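Local atomic coordinates of E3 ubiquitin-protein ligase TRIM65 (PDB entry 7JL4), a protein that acts as an E3 ubiquitin ligase in innate immunity, autophagy and inflammation, and is represented here by its PRY-SPRY (B30.2) domain. Residues 17-22 against 74-79; 24-29 against 37-42; 60-65 against 178-183; 82-87 against 184-189; 89-94 against 170-175. One frame throughout, in Å; residues are numbered along the deposited sequence. Where two conformers were deposited one is given.

How the interactions relate
All five contacts belong to one PRY-SPRY beta sandwich. Interactions 3 and 4 are buried; interactions 1, 2 and 5 are partly open to solvent. Interaction 3 pairs two strands within the six-stranded sheet, so its chemistry is mostly backbone bonds with side chains on both faces. Interaction 4 spans the two sheets and relies on side chains, apolar inside and polar where Arg184 bonds to the carbonyl of His82. Its strand 185-188 lies between strand 41-44 of interaction 2 and strand 72-79 of interaction 1 in the seven-stranded sheet. Interactions 1 and 2 lay consecutive parts of one loop on that sheet. Interaction 5 joins two loops farther out. In interactions 1 and 5 alike, a tyrosine hydroxyl accepts a backbone N-H.

Interaction 1: residues 17-22 against 74-79; sequences QNYRNL and YWEVRA
Tyr19 turns one ring face to strand 72-79, and Tyr74 O and Trp75 CA both lie over that face toward its rim. Its CD2 meets the edge of the Tyr74 ring, 3.8 Å from Tyr74 CD2, with the two planes 75° apart. Leu22 CD1 covers one face of the Trp75 indole. It stands 3.4 Å from Trp75 CG, nearly on the normal of the five-membered ring, in a CH-pi contact. With CG of Tyr19 anti to the backbone N (chi1 -156°), the ring is carried over Tyr74 O. The hydroxyl at the far end accepts from Glu76 N at 3.2 Å and also hydrogen-bonds to Cys189 O. A water donates to Tyr19 OH and, at 2.7 Å, to Glu76 OE1. Tyr74 OH donates to the other oxygen, Glu76 OE2, at 2.6 Å on its anti lone pair. A phenylalanine in place of Tyr19 would probably leave Glu76 N, the water and Cys189 O each without this partner. Arg20 N donates to Tyr74 O at 2.8 Å, and Tyr74 N to Asn18 O at 3.0 Å. This single beta bridge ties the loop after helix 10-15 to a strand of the seven-stranded sheet in the PRY-SPRY sandwich.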
# COMPACT_ATOMS: atom_id res chain seq x y z
N GLN A 17 -17.66 5.17 -3.51
CA GLN A 17 -18.67 4.33 -4.14
C GLN A 17 -18.11 2.96 -4.51
O GLN A 17 -18.88 2.00 -4.64
CB GLN A 17 -19.27 5.04 -5.35
CG GLN A 17 -20.00 6.35 -4.93
CD GLN A 17 -20.91 6.20 -3.67
OE1 GLN A 17 -21.94 5.50 -3.69
NE2 GLN A 17 -20.51 6.86 -2.57
N ASN A 18 -16.79 2.83 -4.62
CA ASN A 18 -16.13 1.56 -4.89
C ASN A 18 -15.30 1.07 -3.70
O ASN A 18 -14.33 0.31 -3.88
CB ASN A 18 -15.24 1.69 -6.13
CG ASN A 18 -16.01 2.14 -7.35
OD1 ASN A 18 -16.98 1.50 -7.77
ND2 ASN A 18 -15.61 3.27 -7.90
N TYR A 19 -15.68 1.44 -2.48
CA TYR A 19 -14.84 1.14 -1.31
C TYR A 19 -14.72 -0.36 -1.08
O TYR A 19 -15.71 -1.09 -1.12
CB TYR A 19 -15.41 1.83 -0.06
CG TYR A 19 -14.33 2.04 0.98
CD1 TYR A 19 -13.83 0.98 1.73
CD2 TYR A 19 -13.69 3.28 1.07
CE1 TYR A 19 -12.80 1.18 2.64
CE2 TYR A 19 -12.64 3.48 1.95
CZ TYR A 19 -12.19 2.42 2.71
OH TYR A 19 -11.16 2.60 3.60
N ARG A 20 -13.50 -0.83 -0.80
CA ARG A 20 -13.23 -2.23 -0.46
C ARG A 20 -12.55 -2.34 0.90
O ARG A 20 -11.56 -1.65 1.15
CB ARG A 20 -12.34 -2.90 -1.52
CG ARG A 20 -12.79 -2.75 -2.97
CD ARG A 20 -14.09 -3.55 -3.32
NE ARG A 20 -14.55 -3.15 -4.65
CZ ARG A 20 -15.75 -2.67 -4.96
NH1 ARG A 20 -16.71 -2.60 -4.04
NH2 ARG A 20 -16.00 -2.31 -6.21
N ASN A 21 -13.04 -3.24 1.77
CA ASN A 21 -12.44 -3.45 3.09
C ASN A 21 -11.36 -4.54 3.00
O ASN A 21 -11.65 -5.72 2.79
CB ASN A 21 -13.52 -3.82 4.13
CG ASN A 21 -14.49 -2.66 4.42
OD1 ASN A 21 -14.17 -1.49 4.22
ND2 ASN A 21 -15.71 -2.99 4.89
N LEU A 22 -10.10 -4.14 3.16
CA LEU A 22 -8.95 -5.03 2.98
C LEU A 22 -8.48 -5.61 4.31
O LEU A 22 -8.70 -5.03 5.38
CB LEU A 22 -7.78 -4.27 2.34
CG LEU A 22 -8.01 -3.57 1.00
CD1 LEU A 22 -6.69 -2.92 0.56
CD2 LEU A 22 -8.59 -4.50 -0.06
N TYR A 74 -11.50 0.97 -4.51
CA TYR A 74 -10.89 2.08 -3.78
C TYR A 74 -10.76 1.69 -2.32
O TYR A 74 -11.67 1.06 -1.76
CB TYR A 74 -11.73 3.38 -3.90
CG TYR A 74 -11.21 4.53 -3.06
CD1 TYR A 74 -10.13 5.30 -3.50
CD2 TYR A 74 -11.78 4.83 -1.81
CE1 TYR A 74 -9.65 6.37 -2.72
CE2 TYR A 74 -11.28 5.88 -1.02
CZ TYR A 74 -10.20 6.64 -1.49
OH TYR A 74 -9.69 7.70 -0.76
N TRP A 75 -9.66 2.08 -1.69
CA TRP A 75 -9.51 1.87 -0.26
C TRP A 75 -8.58 2.93 0.31
O TRP A 75 -7.85 3.62 -0.43
CB TRP A 75 -8.96 0.47 0.08
CG TRP A 75 -7.67 0.16 -0.63
CD1 TRP A 75 -6.40 0.47 -0.21
CD2 TRP A 75 -7.52 -0.49 -1.91
NE1 TRP A 75 -5.47 0.03 -1.14
CE2 TRP A 75 -6.13 -0.56 -2.18
CE3 TRP A 75 -8.42 -1.05 -2.83
CZ2 TRP A 75 -5.62 -1.15 -3.35
CZ3 TRP A 75 -7.91 -1.64 -4.01
CH2 TRP A 75 -6.52 -1.68 -4.25
N GLU A 76 -8.63 3.05 1.64
CA GLU A 76 -7.82 4.02 2.37
C GLU A 76 -7.01 3.32 3.44
O GLU A 76 -7.43 2.32 4.02
CB GLU A 76 -8.71 5.12 2.98
CG GLU A 76 -9.29 6.04 1.91
CD GLU A 76 -10.35 6.99 2.42
OE1 GLU A 76 -10.66 6.96 3.63
OE2 GLU A 76 -10.83 7.84 1.62
N VAL A 77 -5.82 3.87 3.70
CA VAL A 77 -4.85 3.32 4.63
C VAL A 77 -4.33 4.47 5.48
O VAL A 77 -4.08 5.56 4.96
CB VAL A 77 -3.67 2.65 3.88
CG1 VAL A 77 -2.60 2.15 4.87
CG2 VAL A 77 -4.15 1.54 2.98
N ARG A 78 -4.14 4.24 6.78
CA ARG A 78 -3.50 5.23 7.64
C ARG A 78 -2.10 4.78 8.04
O ARG A 78 -1.93 3.68 8.57
CB ARG A 78 -4.32 5.51 8.90
CG ARG A 78 -3.60 6.54 9.79
CD ARG A 78 -4.47 7.16 10.83
NE ARG A 78 -5.54 8.00 10.29
CZ ARG A 78 -5.36 9.26 9.89
NH1 ARG A 78 -4.16 9.82 9.93
NH2 ARG A 78 -6.39 9.96 9.43
N ALA A 79 -1.11 5.64 7.82
CA ALA A 79 0.27 5.37 8.22
C ALA A 79 0.59 6.09 9.52
O ALA A 79 0.24 7.26 9.69
CB ALA A 79 1.24 5.83 7.12
O HOH W 1 -12.04 5.21 5.08

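Interaction 2: residues 24-29 against 37-42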
# COMPACT_ATOMS: atom_id res chain seq x y z
N PHE A 24 -4.83 -7.89 5.89
CA PHE A 24 -3.50 -8.41 5.59
C PHE A 24 -3.51 -9.93 5.52
O PHE A 24 -4.36 -10.61 6.10
CB PHE A 24 -2.49 -7.92 6.64
CG PHE A 24 -2.26 -6.44 6.60
CD1 PHE A 24 -1.64 -5.85 5.50
CD2 PHE A 24 -2.68 -5.63 7.64
CE1 PHE A 24 -1.42 -4.46 5.46
CE2 PHE A 24 -2.45 -4.25 7.63
CZ PHE A 24 -1.84 -3.66 6.53
N ASP A 25 -2.57 -10.47 4.73
CA ASP A 25 -2.37 -11.91 4.61
C ASP A 25 -1.25 -12.30 5.56
O ASP A 25 -0.09 -11.97 5.30
CB ASP A 25 -2.00 -12.27 3.16
CG ASP A 25 -1.55 -13.70 2.99
OD1 ASP A 25 -1.58 -14.50 3.95
OD2 ASP A 25 -1.11 -14.03 1.85
N PRO A 26 -1.55 -12.98 6.68
CA PRO A 26 -0.49 -13.32 7.66
C PRO A 26 0.56 -14.28 7.14
O PRO A 26 1.68 -14.28 7.67
CB PRO A 26 -1.27 -13.94 8.83
CG PRO A 26 -2.65 -14.28 8.29
CD PRO A 26 -2.91 -13.36 7.13
N VAL A 27 0.24 -15.12 6.15
CA VAL A 27 1.25 -16.04 5.62
C VAL A 27 2.36 -15.26 4.91
O VAL A 27 3.53 -15.66 4.94
CB VAL A 27 0.59 -17.08 4.70
CG1 VAL A 27 1.62 -18.12 4.23
CG2 VAL A 27 -0.58 -17.77 5.42
N SER A 28 2.01 -14.15 4.27
CA SER A 28 2.96 -13.33 3.53
C SER A 28 3.83 -12.45 4.43
O SER A 28 4.90 -12.00 4.00
CB SER A 28 2.18 -12.45 2.56
OG SER A 28 1.67 -11.32 3.26
N ALA A 29 3.39 -12.19 5.66
CA ALA A 29 3.94 -11.10 6.44
C ALA A 29 5.39 -11.38 6.84
O ALA A 29 5.73 -12.51 7.23
CB ALA A 29 3.09 -10.85 7.68
N ARG A 37 -6.07 -6.32 15.23
CA ARG A 37 -7.35 -5.79 14.79
C ARG A 37 -7.93 -6.62 13.64
O ARG A 37 -8.28 -6.09 12.57
CB ARG A 37 -7.25 -4.32 14.40
CG ARG A 37 -8.59 -3.61 14.57
CD ARG A 37 -8.63 -2.24 13.91
NE ARG A 37 -7.81 -1.25 14.59
CZ ARG A 37 -7.71 0.02 14.19
NH1 ARG A 37 -8.40 0.43 13.12
NH2 ARG A 37 -6.94 0.87 14.85
N GLN A 38 -8.01 -7.93 13.86
CA GLN A 38 -8.58 -8.83 12.86
C GLN A 38 -7.87 -8.67 11.52
O GLN A 38 -8.50 -8.67 10.46
CB GLN A 38 -10.09 -8.61 12.71
CG GLN A 38 -10.89 -8.85 13.98
CD GLN A 38 -10.83 -7.67 14.93
OE1 GLN A 38 -10.99 -6.52 14.52
NE2 GLN A 38 -10.60 -7.95 16.21
N ASP A 39 -6.54 -8.51 11.59
CA ASP A 39 -5.65 -8.41 10.44
C ASP A 39 -5.90 -7.16 9.61
O ASP A 39 -5.57 -7.12 8.42
CB ASP A 39 -5.71 -9.69 9.60
CG ASP A 39 -5.14 -10.91 10.34
OD1 ASP A 39 -4.20 -10.73 11.15
OD2 ASP A 39 -5.64 -12.04 10.15
N GLN A 40 -6.45 -6.11 10.23
CA GLN A 40 -6.55 -4.81 9.58
C GLN A 40 -5.36 -3.91 9.87
O GLN A 40 -5.26 -2.84 9.25
CB GLN A 40 -7.82 -4.07 10.02
CG GLN A 40 -9.12 -4.88 9.75
CD GLN A 40 -10.31 -4.34 10.50
OE1 GLN A 40 -10.34 -3.18 10.93
NE2 GLN A 40 -11.31 -5.20 10.69
N GLN A 41 -4.49 -4.28 10.80
CA GLN A 41 -3.40 -3.41 11.22
C GLN A 41 -2.12 -4.24 11.33
O GLN A 41 -2.16 -5.41 11.73
CB GLN A 41 -3.76 -2.74 12.55
CG GLN A 41 -2.73 -1.80 13.12
CD GLN A 41 -3.23 -1.06 14.34
OE1 GLN A 41 -2.89 -1.42 15.47
NE2 GLN A 41 -4.03 -0.03 14.12
N VAL A 42 -0.99 -3.64 10.97
CA VAL A 42 0.31 -4.29 11.03
C VAL A 42 1.36 -3.29 11.53
O VAL A 42 1.29 -2.10 11.22
CB VAL A 42 0.69 -4.88 9.65
CG1 VAL A 42 0.96 -3.78 8.64
CG2 VAL A 42 1.90 -5.81 9.77
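Phe24 N donates to Asp39 O at 2.7 Å, and the bond is almost straight at 171°. The acceptor sits in a type I' beta turn, Arg37 to Gln40, which leads from strand 33-36 to strand 41-44. Gln40, the last residue of the turn, forms a classic beta bulge with Gln41, opposite Ser36. CG of Phe24 is anti to the carbonyl carbon (chi1 -66°), on the backbone N side, where the ring starts beside Asp39 O. Val42 CG1 lies over one ring face, offset toward the rim, 3.5 Å from Phe24 CZ. Gln41 N is at the ring edge, in plane, and Gln40 O is 3.5 Å from Phe24 CE2. Leu35, Val62 and Leu188 also touch this ring. An alanine at Phe24 would probably open a gap beside Val42, Leu35, Val62 and Leu188. Just after Phe24, Val27 N donates to Asp25 OD1 at 2.9 Å from above the carboxylate plane, an Asx turn. Ser28 OG donates to Asp25 O at 2.8 Å, in the carbonyl plane on a lone pair.

Interaction 3: residues 60-65 against 178-183; sequences WQVQCA and FWLLEG
Strand 61-63 is an outermost strand of the six-stranded sheet and pairs antiparallel with strand 175-180. Val62 and Phe178 form a hydrogen-bonded pair: Val62 N reaches Phe178 O at 3.1 Å, and Phe178 N reaches Val62 O at 3.0 Å. Leu180 N adds a third bond, to Trp60 O at 3.0 Å. Gln61 and Trp179 are a non-hydrogen-bonded pair, with side chains on one face of the sheet. There CG of Trp179 is anti to its backbone N (chi1 172°), and its side chain lies beside that of Trp60, both pointing the same way. Trp179 NE1 is 3.7 Å from Trp60 CB and hydrogen-bonds to Thr102 OG1. Farther out, Trp60 CZ3 meets Leu181 CD1 at 3.7 Å. Phe178 packs on Leu186 and Leu188. Cys64 SG lies in the plane of the Phe178 ring, 3.7 Å from Phe178 CE2, a sulfur-aromatic contact. The contact forms one border of the six-stranded sheet in this SPRY beta sandwich, with Val62 and Phe178 on the face turned to the other sheet.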
# COMPACT_ATOMS: atom_id res chain seq x y z
N TRP A 60 10.87 -6.18 3.87
CA TRP A 60 10.04 -5.66 4.96
C TRP A 60 8.64 -5.36 4.43
O TRP A 60 8.19 -4.21 4.39
CB TRP A 60 10.69 -4.42 5.57
CG TRP A 60 12.00 -4.72 6.20
CD1 TRP A 60 12.43 -5.93 6.65
CD2 TRP A 60 13.07 -3.79 6.47
NE1 TRP A 60 13.70 -5.82 7.18
CE2 TRP A 60 14.11 -4.51 7.07
CE3 TRP A 60 13.24 -2.41 6.25
CZ2 TRP A 60 15.31 -3.91 7.48
CZ3 TRP A 60 14.44 -1.82 6.64
CH2 TRP A 60 15.45 -2.57 7.25
N GLN A 61 7.93 -6.44 4.04
CA GLN A 61 6.68 -6.30 3.28
C GLN A 61 5.61 -7.27 3.76
O GLN A 61 5.87 -8.27 4.44
CB GLN A 61 6.90 -6.49 1.76
CG GLN A 61 7.77 -5.38 1.15
CD GLN A 61 8.19 -5.61 -0.29
OE1 GLN A 61 7.65 -6.48 -1.00
NE2 GLN A 61 9.16 -4.86 -0.72
N VAL A 62 4.37 -6.94 3.39
CA VAL A 62 3.22 -7.79 3.65
C VAL A 62 2.19 -7.44 2.59
O VAL A 62 2.11 -6.29 2.17
CB VAL A 62 2.67 -7.56 5.08
CG1 VAL A 62 2.32 -6.08 5.26
CG2 VAL A 62 1.42 -8.46 5.34
N GLN A 63 1.41 -8.44 2.15
CA GLN A 63 0.37 -8.21 1.16
C GLN A 63 -1.01 -8.46 1.77
O GLN A 63 -1.13 -8.94 2.91
CB GLN A 63 0.56 -9.10 -0.08
CG GLN A 63 0.31 -10.58 0.20
CD GLN A 63 0.56 -11.49 -1.01
OE1 GLN A 63 1.05 -11.04 -2.05
NE2 GLN A 63 0.20 -12.76 -0.88
N CYS A 64 -2.05 -8.12 1.03
CA CYS A 64 -3.41 -8.30 1.52
C CYS A 64 -3.98 -9.61 1.01
O CYS A 64 -3.46 -10.24 0.09
CB CYS A 64 -4.31 -7.14 1.09
SG CYS A 64 -3.97 -5.60 1.97
N ALA A 65 -5.08 -10.02 1.62
CA ALA A 65 -5.77 -11.23 1.23
C ALA A 65 -6.72 -11.02 0.06
O ALA A 65 -7.41 -11.97 -0.32
CB ALA A 65 -6.56 -11.79 2.42
N PHE A 178 2.64 -3.78 0.69
CA PHE A 178 3.12 -2.66 1.50
C PHE A 178 4.52 -2.93 2.03
O PHE A 178 4.87 -4.07 2.33
CB PHE A 178 2.16 -2.43 2.67
CG PHE A 178 0.75 -2.16 2.23
CD1 PHE A 178 0.35 -0.87 1.91
CD2 PHE A 178 -0.16 -3.20 2.10
CE1 PHE A 178 -0.93 -0.60 1.48
CE2 PHE A 178 -1.46 -2.96 1.66
CZ PHE A 178 -1.84 -1.64 1.34
N TRP A 179 5.31 -1.86 2.18
CA TRP A 179 6.63 -1.89 2.80
C TRP A 179 6.62 -0.97 4.01
O TRP A 179 6.01 0.11 3.97
CB TRP A 179 7.70 -1.44 1.83
CG TRP A 179 9.08 -1.25 2.43
CD1 TRP A 179 10.03 -2.20 2.59
CD2 TRP A 179 9.65 -0.01 2.89
NE1 TRP A 179 11.19 -1.62 3.13
CE2 TRP A 179 10.97 -0.28 3.33
CE3 TRP A 179 9.17 1.31 2.98
CZ2 TRP A 179 11.81 0.71 3.85
CZ3 TRP A 179 10.01 2.29 3.50
CH2 TRP A 179 11.31 1.98 3.92
N LEU A 180 7.27 -1.39 5.09
CA LEU A 180 7.28 -0.65 6.35
C LEU A 180 8.67 -0.64 6.95
O LEU A 180 9.23 -1.70 7.24
CB LEU A 180 6.33 -1.27 7.38
CG LEU A 180 4.82 -1.27 7.22
CD1 LEU A 180 4.39 -2.39 6.26
CD2 LEU A 180 4.23 -1.44 8.61
N LEU A 181 9.19 0.55 7.23
CA LEU A 181 10.38 0.68 8.05
C LEU A 181 10.09 0.17 9.47
O LEU A 181 8.94 0.07 9.88
CB LEU A 181 10.82 2.13 8.09
CG LEU A 181 12.29 2.31 8.49
CD1 LEU A 181 13.12 1.54 7.50
CD2 LEU A 181 12.65 3.78 8.49
N GLU A 182 11.15 -0.16 10.21
CA GLU A 182 10.95 -0.57 11.60
C GLU A 182 10.26 0.53 12.39
O GLU A 182 10.60 1.71 12.26
CB GLU A 182 12.29 -0.92 12.26
CG GLU A 182 12.21 -1.22 13.76
CD GLU A 182 13.58 -1.40 14.40
OE1 GLU A 182 13.82 -0.85 15.50
OE2 GLU A 182 14.43 -2.10 13.80
N GLY A 183 9.29 0.15 13.24
CA GLY A 183 8.56 1.08 14.08
C GLY A 183 7.27 1.61 13.48
O GLY A 183 6.49 2.28 14.19

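Interaction 4: residues 82-87 against 184-189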
# COMPACT_ATOMS: atom_id res chain seq x y z
N HIS A 82 6.05 8.52 8.26
CA HIS A 82 6.64 8.32 6.94
C HIS A 82 7.49 7.05 6.93
O HIS A 82 7.71 6.41 7.96
CB HIS A 82 7.49 9.52 6.55
CG HIS A 82 8.61 9.79 7.51
ND1 HIS A 82 9.70 8.96 7.62
CD2 HIS A 82 8.78 10.76 8.44
CE1 HIS A 82 10.51 9.42 8.56
NE2 HIS A 82 9.97 10.51 9.07
N SER A 83 8.05 6.76 5.75
CA SER A 83 8.85 5.57 5.48
C SER A 83 7.96 4.32 5.43
O SER A 83 8.18 3.33 6.12
CB SER A 83 9.99 5.40 6.48
OG SER A 83 10.74 6.61 6.54
N VAL A 84 6.92 4.41 4.60
CA VAL A 84 6.10 3.28 4.21
C VAL A 84 5.91 3.34 2.70
O VAL A 84 6.03 4.41 2.09
CB VAL A 84 4.73 3.27 4.94
CG1 VAL A 84 4.95 3.23 6.46
CG2 VAL A 84 3.92 4.49 4.58
N THR A 85 5.60 2.19 2.09
CA THR A 85 5.29 2.13 0.67
C THR A 85 3.96 1.42 0.50
O THR A 85 3.72 0.39 1.13
CB THR A 85 6.36 1.37 -0.15
OG1 THR A 85 7.63 2.00 0.02
CG2 THR A 85 5.99 1.37 -1.67
N LEU A 86 3.10 1.99 -0.34
CA LEU A 86 1.78 1.44 -0.64
C LEU A 86 1.73 1.10 -2.12
O LEU A 86 2.04 1.96 -2.95
CB LEU A 86 0.67 2.46 -0.33
CG LEU A 86 0.31 2.95 1.07
CD1 LEU A 86 1.45 3.68 1.74
CD2 LEU A 86 -0.82 3.94 0.88
N GLY A 87 1.31 -0.12 -2.45
CA GLY A 87 1.37 -0.51 -3.85
C GLY A 87 0.45 -1.67 -4.18
O GLY A 87 -0.32 -2.15 -3.34
N ARG A 184 7.01 1.36 12.20
CA ARG A 184 5.85 1.93 11.54
C ARG A 184 4.65 1.01 11.71
O ARG A 184 4.80 -0.21 11.77
CB ARG A 184 6.12 2.18 10.06
CG ARG A 184 6.75 3.54 9.76
CD ARG A 184 8.16 3.64 10.39
NE ARG A 184 8.80 4.91 10.04
CZ ARG A 184 9.91 5.39 10.59
NH1 ARG A 184 10.55 4.73 11.56
NH2 ARG A 184 10.38 6.56 10.18
N THR A 185 3.47 1.62 11.77
CA THR A 185 2.19 0.91 11.75
C THR A 185 1.41 1.33 10.52
O THR A 185 1.40 2.52 10.17
CB THR A 185 1.38 1.21 13.02
OG1 THR A 185 2.05 0.68 14.16
CG2 THR A 185 -0.03 0.58 12.96
N LEU A 186 0.78 0.37 9.83
CA LEU A 186 -0.21 0.67 8.79
C LEU A 186 -1.55 0.07 9.19
O LEU A 186 -1.60 -1.07 9.66
CB LEU A 186 0.18 0.10 7.42
CG LEU A 186 1.38 0.70 6.68
CD1 LEU A 186 1.65 -0.03 5.36
CD2 LEU A 186 1.11 2.16 6.39
N THR A 187 -2.63 0.84 9.00
CA THR A 187 -3.99 0.42 9.31
C THR A 187 -4.84 0.49 8.04
O THR A 187 -4.96 1.55 7.43
CB THR A 187 -4.59 1.31 10.40
OG1 THR A 187 -3.69 1.37 11.52
CG2 THR A 187 -5.94 0.76 10.85
N LEU A 188 -5.44 -0.65 7.65
CA LEU A 188 -6.36 -0.70 6.52
C LEU A 188 -7.72 -0.19 6.99
O LEU A 188 -8.34 -0.82 7.85
CB LEU A 188 -6.47 -2.12 5.99
CG LEU A 188 -5.14 -2.79 5.63
CD1 LEU A 188 -5.31 -4.26 5.37
CD2 LEU A 188 -4.53 -2.13 4.42
N CYS A 189 -8.18 0.94 6.46
CA CYS A 189 -9.39 1.56 6.97
C CYS A 189 -10.60 0.86 6.36
O CYS A 189 -10.59 0.52 5.18
CB CYS A 189 -9.42 3.05 6.61
SG CYS A 189 -8.00 3.98 7.25
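Arg184 and His82 carry the polar part of this contact. Arg184 NE donates to His82 O at 2.8 Å, nearly straight at 174°. The oxygen lies in the guanidinium plane, and the N-H points almost straight down the C=O bond. On the other side of CZ, Arg184 NH1 hydrogen-bonds to Glu182 O. Arg184 NH2 stands 3.3 Å from His82 CE1, with ring and guanidinium planes 62° apart, and it makes a long, weak ion pair with Asp81. A hydrogen bond of 2.8 Å between His82 ND1 and Ser83 OG fixes the turn of the imidazole.

The apolar part lies deeper. Val84 CG1 touches the aliphatic stem of the arginine, 3.8 Å from Arg184 CG. A bend at chi2 (64°) then swings CD aside. Val84 CG1 also meets Leu186 CD2 at 4.0 Å, and the two side chains pass one another, running opposite ways. Leu186 packs further on Phe178, Leu180 and Val77.

Strands 84-89 and 185-188 belong to different sheets, so the contact bridges the sandwich through side chains. Its chemistry implies an apolar interior between the sheets, with a charged arginine at one end held by backbone carbonyls.

Interaction 5: residues 89-94 against 170-175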
# COMPACT_ATOMS: atom_id res chain seq x y z
N SER A 89 0.70 -5.42 -6.83
CA SER A 89 1.60 -6.27 -7.61
C SER A 89 0.85 -7.41 -8.27
O SER A 89 -0.19 -7.85 -7.78
CB SER A 89 2.70 -6.90 -6.74
OG SER A 89 2.12 -7.83 -5.83
N TYR A 90 1.43 -7.91 -9.36
CA TYR A 90 1.04 -9.18 -9.93
C TYR A 90 1.50 -10.29 -8.98
O TYR A 90 2.31 -10.05 -8.09
CB TYR A 90 1.70 -9.36 -11.30
CG TYR A 90 1.18 -8.44 -12.38
CD1 TYR A 90 -0.14 -7.96 -12.36
CD2 TYR A 90 2.00 -8.07 -13.43
CE1 TYR A 90 -0.63 -7.12 -13.39
CE2 TYR A 90 1.54 -7.26 -14.46
CZ TYR A 90 0.25 -6.77 -14.43
OH TYR A 90 -0.13 -5.96 -15.49
N PRO A 91 1.00 -11.52 -9.17
CA PRO A 91 1.40 -12.62 -8.28
C PRO A 91 2.90 -12.95 -8.27
O PRO A 91 3.35 -13.64 -7.35
CB PRO A 91 0.59 -13.81 -8.82
CG PRO A 91 -0.60 -13.19 -9.49
CD PRO A 91 -0.10 -11.91 -10.09
N GLN A 92 3.68 -12.54 -9.26
CA GLN A 92 5.07 -13.00 -9.34
C GLN A 92 6.04 -12.17 -8.50
O GLN A 92 7.25 -12.42 -8.57
CB GLN A 92 5.56 -13.02 -10.78
N LEU A 93 5.56 -11.22 -7.71
CA LEU A 93 6.47 -10.34 -6.98
C LEU A 93 7.38 -11.17 -6.08
O LEU A 93 6.88 -11.98 -5.28
CB LEU A 93 5.69 -9.32 -6.15
CG LEU A 93 6.54 -8.31 -5.37
CD1 LEU A 93 7.26 -7.36 -6.34
CD2 LEU A 93 5.69 -7.52 -4.39
N PRO A 94 8.70 -11.04 -6.19
CA PRO A 94 9.60 -11.86 -5.37
C PRO A 94 9.48 -11.55 -3.88
O PRO A 94 9.28 -10.41 -3.46
CB PRO A 94 10.99 -11.50 -5.90
CG PRO A 94 10.75 -10.99 -7.30
CD PRO A 94 9.43 -10.26 -7.21
N PHE A 170 -3.32 -3.73 -17.29
CA PHE A 170 -3.11 -4.78 -16.29
C PHE A 170 -3.58 -6.13 -16.82
O PHE A 170 -4.71 -6.25 -17.28
CB PHE A 170 -3.85 -4.42 -15.00
CG PHE A 170 -3.36 -3.16 -14.35
CD1 PHE A 170 -2.11 -3.11 -13.75
CD2 PHE A 170 -4.16 -2.03 -14.32
CE1 PHE A 170 -1.65 -1.93 -13.11
CE2 PHE A 170 -3.72 -0.84 -13.71
CZ PHE A 170 -2.46 -0.79 -13.11
N ASN A 171 -2.70 -7.14 -16.77
CA ASN A 171 -3.00 -8.43 -17.41
C ASN A 171 -2.99 -9.63 -16.46
O ASN A 171 -3.05 -10.78 -16.93
CB ASN A 171 -2.04 -8.69 -18.57
CG ASN A 171 -0.58 -8.86 -18.13
OD1 ASN A 171 -0.27 -8.93 -16.93
ND2 ASN A 171 0.31 -8.95 -19.10
N GLN A 172 -2.94 -9.39 -15.16
CA GLN A 172 -3.07 -10.38 -14.11
C GLN A 172 -3.79 -9.68 -12.96
O GLN A 172 -3.82 -8.45 -12.92
CB GLN A 172 -1.72 -10.90 -13.62
CG GLN A 172 -1.20 -12.07 -14.41
CD GLN A 172 0.17 -12.52 -13.98
OE1 GLN A 172 1.17 -11.82 -14.17
NE2 GLN A 172 0.22 -13.68 -13.35
N PRO A 173 -4.38 -10.44 -12.03
CA PRO A 173 -4.93 -9.83 -10.81
C PRO A 173 -3.88 -9.09 -10.01
O PRO A 173 -2.72 -9.50 -9.95
CB PRO A 173 -5.47 -11.03 -10.02
CG PRO A 173 -5.75 -12.09 -11.08
CD PRO A 173 -4.61 -11.90 -12.08
N LEU A 174 -4.30 -7.99 -9.38
CA LEU A 174 -3.41 -7.14 -8.58
C LEU A 174 -3.72 -7.32 -7.10
O LEU A 174 -4.89 -7.26 -6.69
CB LEU A 174 -3.58 -5.66 -8.93
CG LEU A 174 -3.14 -5.28 -10.32
CD1 LEU A 174 -3.79 -3.98 -10.67
CD2 LEU A 174 -1.60 -5.13 -10.33
N THR A 175 -2.68 -7.54 -6.31
CA THR A 175 -2.81 -7.68 -4.86
C THR A 175 -2.16 -6.49 -4.18
O THR A 175 -1.00 -6.19 -4.48
CB THR A 175 -2.12 -8.99 -4.40
OG1 THR A 175 -2.72 -10.11 -5.07
CG2 THR A 175 -2.31 -9.17 -2.91
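Tyr90 crosses the side chains of Asn171 and Gln172, beginning with CB, which is 3.8 Å from Gln172 OE1. CG is anti to the carbonyl carbon of Tyr90 (chi1 -69°), beside the backbone N, and this sets it 3.8 Å from the same Gln172 OE1. At CD1 the ring meets Gln172 CB at 3.6 Å and also touches Leu174 CD2. CE1 comes 3.5 Å from Gln172 O. Across the ring, CE2 lies near Asn171 OD1. The ring belongs to the first residue of a type I beta turn, Tyr90 to Leu93. Just before it, Ser89 and Thr175 make an antiparallel hydrogen-bonded pair at the margin of the six-stranded sheet of the SPRY fold, where strand 84-89 ends and strand 175-180 begins. Ser89 N donates to Thr175 O at 3.0 Å, and Thr175 N to Ser89 O at 2.9 Å. Trp112 of the next strand meets the Tyr90 ring edge-to-face. At the tip, Tyr90 OH accepts from Asn171 N at 3.1 Å with an angle of 157°. Pro91 CD rests near Pro173 O, a buried carbonyl with no hydrogen-bond partner in the model.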